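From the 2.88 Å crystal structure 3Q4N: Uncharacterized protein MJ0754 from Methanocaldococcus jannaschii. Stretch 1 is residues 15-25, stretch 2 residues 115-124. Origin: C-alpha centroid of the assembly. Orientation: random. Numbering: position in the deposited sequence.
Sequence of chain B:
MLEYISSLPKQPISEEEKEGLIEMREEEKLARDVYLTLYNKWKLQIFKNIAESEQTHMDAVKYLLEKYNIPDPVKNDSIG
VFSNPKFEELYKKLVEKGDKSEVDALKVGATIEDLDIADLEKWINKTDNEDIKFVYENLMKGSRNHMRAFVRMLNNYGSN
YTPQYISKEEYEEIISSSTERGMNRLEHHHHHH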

# COMPACT_ATOMS: atom_id res chain seq x y z
N GLU B 15 -15.70 12.15 -5.07
CA GLU B 15 -14.39 12.51 -5.61
C GLU B 15 -13.33 11.45 -5.48
O GLU B 15 -12.75 11.08 -6.49
CB GLU B 15 -13.91 13.85 -5.05
CG GLU B 15 -14.16 14.99 -5.99
CD GLU B 15 -15.16 14.64 -7.10
OE1 GLU B 15 -16.34 14.31 -6.80
OE2 GLU B 15 -14.76 14.68 -8.28
N GLU B 16 -13.06 10.96 -4.26
CA GLU B 16 -12.15 9.82 -4.13
C GLU B 16 -12.72 8.54 -4.76
O GLU B 16 -11.98 7.78 -5.36
CB GLU B 16 -11.50 9.62 -2.73
CG GLU B 16 -12.42 9.46 -1.54
CD GLU B 16 -13.04 10.80 -1.07
OE1 GLU B 16 -13.66 11.52 -1.91
OE2 GLU B 16 -12.92 11.13 0.14
N GLU B 17 -14.04 8.32 -4.68
CA GLU B 17 -14.69 7.27 -5.50
C GLU B 17 -14.28 7.39 -6.98
O GLU B 17 -13.89 6.40 -7.60
CB GLU B 17 -16.22 7.31 -5.39
CG GLU B 17 -16.86 6.62 -4.16
CD GLU B 17 -18.41 6.78 -4.10
OE1 GLU B 17 -18.93 7.87 -4.43
OE2 GLU B 17 -19.11 5.82 -3.70
N LYS B 18 -14.37 8.61 -7.52
CA LYS B 18 -13.89 8.94 -8.87
C LYS B 18 -12.43 8.57 -8.99
O LYS B 18 -12.04 7.79 -9.87
CB LYS B 18 -14.01 10.45 -9.19
CG LYS B 18 -15.37 10.91 -9.73
CD LYS B 18 -15.28 12.27 -10.45
CE LYS B 18 -16.55 13.14 -10.29
NZ LYS B 18 -17.86 12.53 -10.74
N GLU B 19 -11.62 9.13 -8.09
CA GLU B 19 -10.17 8.96 -8.09
C GLU B 19 -9.73 7.50 -8.12
O GLU B 19 -8.77 7.15 -8.81
CB GLU B 19 -9.55 9.66 -6.89
CG GLU B 19 -8.08 9.37 -6.74
CD GLU B 19 -7.45 10.01 -5.50
OE1 GLU B 19 -6.31 9.59 -5.19
OE2 GLU B 19 -8.07 10.92 -4.85
N GLY B 20 -10.43 6.67 -7.35
CA GLY B 20 -10.15 5.24 -7.28
C GLY B 20 -10.31 4.57 -8.62
O GLY B 20 -9.36 3.99 -9.18
N LEU B 21 -11.54 4.64 -9.14
CA LEU B 21 -11.84 4.25 -10.50
C LEU B 21 -10.69 4.55 -11.49
O LEU B 21 -10.18 3.63 -12.13
CB LEU B 21 -13.15 4.91 -10.95
CG LEU B 21 -14.50 4.27 -10.56
CD1 LEU B 21 -15.58 4.70 -11.56
CD2 LEU B 21 -14.48 2.73 -10.47
N ILE B 22 -10.28 5.82 -11.60
CA ILE B 22 -9.15 6.21 -12.45
C ILE B 22 -7.94 5.33 -12.16
O ILE B 22 -7.30 4.79 -13.07
CB ILE B 22 -8.73 7.70 -12.29
CG1 ILE B 22 -9.73 8.64 -12.93
CG2 ILE B 22 -7.41 7.97 -12.97
CD1 ILE B 22 -10.50 9.46 -11.95
N GLU B 23 -7.63 5.17 -10.88
CA GLU B 23 -6.37 4.55 -10.49
C GLU B 23 -6.40 3.07 -10.80
O GLU B 23 -5.42 2.50 -11.31
CB GLU B 23 -6.11 4.77 -9.00
CG GLU B 23 -4.64 4.94 -8.66
CD GLU B 23 -4.41 5.02 -7.15
OE1 GLU B 23 -3.95 6.11 -6.67
OE2 GLU B 23 -4.70 4.02 -6.44
N MET B 24 -7.56 2.46 -10.52
CA MET B 24 -7.76 1.05 -10.72
C MET B 24 -7.78 0.69 -12.20
O MET B 24 -7.32 -0.38 -12.57
CB MET B 24 -9.06 0.63 -10.07
CG MET B 24 -8.95 0.44 -8.57
SD MET B 24 -7.54 -0.53 -7.99
CE MET B 24 -7.64 -2.06 -8.86
N ARG B 25 -8.31 1.59 -13.02
CA ARG B 25 -8.29 1.41 -14.47
C ARG B 25 -6.86 1.26 -14.93
O ARG B 25 -6.53 0.36 -15.69
CB ARG B 25 -8.96 2.60 -15.18
CG ARG B 25 -8.76 2.65 -16.71
CD ARG B 25 -9.71 1.71 -17.46
NE ARG B 25 -9.56 1.78 -18.92
CZ ARG B 25 -9.79 0.75 -19.74
NH1 ARG B 25 -10.19 -0.42 -19.27
NH2 ARG B 25 -9.61 0.90 -21.04
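Stretch 2 115-124: LDIADLEKWI

Stretch 2 is helical throughout, part of a longer helix, and runs nearly antiparallel to the helix of stretch 1, with a signed crossing angle of -163° and the axes 10.7 Å apart at closest approach. Its own i to i+4 hydrogen bonds, from Asp-119 N to Leu-115 O through Ile-124 N to Leu-120 O, occupy the backbone polar groups involved. Stretch 2 meets stretch 1 through side chains, while stretch 1 answers with backbone as well as side chains, Gly-20 CA above all. Trp-123 (chi1 m, chi2 122°) dominates the contact, seated as a knob among Glu-19, Gly-20, Glu-23 and Met-24. Glycine makes the seat: Gly-20 CA lies 3.4 Å from the centroid of the six-membered ring, almost on its normal, and an ideal CB there would come 2.9 Å from Trp-123 CE3, a clash.

The indole N-H is satisfied at the ring edge, where Trp-123 NE1 donates a weak hydrogen bond to Glu-23 OE2 (3.2 Å, 132°). Glu-23 OE1 is bonded elsewhere in the structure, so each carboxylate oxygen has a partner. Lys-122 NZ stands 4.3 Å from Glu-23 OE2, near enough for favourable charge but beyond a salt bridge. Past this polar edge, Met-24 extends the apolar packing: its SD lies 3.6 Å from Trp-123 CD1, and its CE 3.7 Å from Leu-120 CD2.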

# COMPACT_ATOMS: atom_id res chain seq x y z
N LEU B 115 -0.24 -6.40 -4.33
CA LEU B 115 -0.58 -5.01 -4.40
C LEU B 115 -1.98 -4.84 -4.97
O LEU B 115 -2.64 -3.83 -4.71
CB LEU B 115 0.43 -4.31 -5.29
CG LEU B 115 0.30 -2.79 -5.26
CD1 LEU B 115 -0.01 -2.28 -3.86
CD2 LEU B 115 1.60 -2.19 -5.74
N ASP B 116 -2.45 -5.79 -5.75
CA ASP B 116 -3.74 -5.58 -6.36
C ASP B 116 -4.86 -5.79 -5.35
O ASP B 116 -5.68 -4.90 -5.16
CB ASP B 116 -3.92 -6.43 -7.60
CG ASP B 116 -4.51 -5.64 -8.76
OD1 ASP B 116 -3.91 -5.65 -9.86
OD2 ASP B 116 -5.57 -5.00 -8.57
N ILE B 117 -4.87 -6.92 -4.65
CA ILE B 117 -5.83 -7.14 -3.57
C ILE B 117 -5.76 -6.05 -2.46
O ILE B 117 -6.77 -5.75 -1.82
CB ILE B 117 -5.64 -8.49 -2.93
CG1 ILE B 117 -5.59 -9.57 -3.99
CG2 ILE B 117 -6.76 -8.78 -1.96
CD1 ILE B 117 -4.98 -10.89 -3.50
N ALA B 118 -4.58 -5.47 -2.24
CA ALA B 118 -4.39 -4.48 -1.19
C ALA B 118 -5.15 -3.20 -1.54
O ALA B 118 -5.92 -2.65 -0.73
CB ALA B 118 -2.92 -4.18 -0.99
N ASP B 119 -4.95 -2.75 -2.77
CA ASP B 119 -5.52 -1.49 -3.20
C ASP B 119 -7.02 -1.67 -3.44
O ASP B 119 -7.81 -0.81 -3.10
CB ASP B 119 -4.73 -0.94 -4.38
CG ASP B 119 -3.26 -0.68 -4.00
OD1 ASP B 119 -2.90 -0.87 -2.81
OD2 ASP B 119 -2.43 -0.29 -4.86
N LEU B 120 -7.39 -2.83 -3.94
CA LEU B 120 -8.79 -3.19 -4.01
C LEU B 120 -9.44 -3.05 -2.65
O LEU B 120 -10.46 -2.40 -2.55
CB LEU B 120 -8.96 -4.61 -4.58
CG LEU B 120 -8.83 -4.72 -6.11
CD1 LEU B 120 -8.73 -6.14 -6.56
CD2 LEU B 120 -10.00 -4.04 -6.84
N GLU B 121 -8.87 -3.65 -1.61
CA GLU B 121 -9.46 -3.56 -0.27
C GLU B 121 -9.45 -2.09 0.14
O GLU B 121 -10.47 -1.55 0.54
CB GLU B 121 -8.70 -4.42 0.77
CG GLU B 121 -9.18 -5.88 0.94
CD GLU B 121 -8.06 -6.85 1.48
OE1 GLU B 121 -7.22 -6.43 2.31
OE2 GLU B 121 -8.04 -8.04 1.07
N LYS B 122 -8.29 -1.45 -0.01
CA LYS B 122 -8.12 -0.02 0.25
C LYS B 122 -9.26 0.79 -0.35
O LYS B 122 -9.89 1.59 0.35
CB LYS B 122 -6.77 0.42 -0.31
CG LYS B 122 -6.48 1.91 -0.40
CD LYS B 122 -5.24 2.08 -1.27
CE LYS B 122 -4.61 3.46 -1.17
NZ LYS B 122 -5.13 4.50 -2.14
N TRP B 123 -9.55 0.54 -1.63
CA TRP B 123 -10.60 1.27 -2.36
C TRP B 123 -12.05 0.91 -2.03
O TRP B 123 -12.92 1.79 -1.94
CB TRP B 123 -10.37 1.17 -3.87
CG TRP B 123 -9.21 1.98 -4.37
CD1 TRP B 123 -8.11 1.50 -5.05
CD2 TRP B 123 -9.02 3.39 -4.26
NE1 TRP B 123 -7.26 2.53 -5.35
CE2 TRP B 123 -7.78 3.70 -4.87
CE3 TRP B 123 -9.77 4.43 -3.68
CZ2 TRP B 123 -7.29 5.00 -4.94
CZ3 TRP B 123 -9.27 5.72 -3.75
CH2 TRP B 123 -8.04 6.00 -4.37
N ILE B 124 -12.32 -0.38 -1.87
CA ILE B 124 -13.62 -0.85 -1.44
C ILE B 124 -13.99 -0.15 -0.14
O ILE B 124 -15.09 0.42 -0.02
CB ILE B 124 -13.63 -2.37 -1.24
CG1 ILE B 124 -13.72 -3.08 -2.58
CG2 ILE B 124 -14.78 -2.81 -0.32
CD1 ILE B 124 -13.32 -4.54 -2.52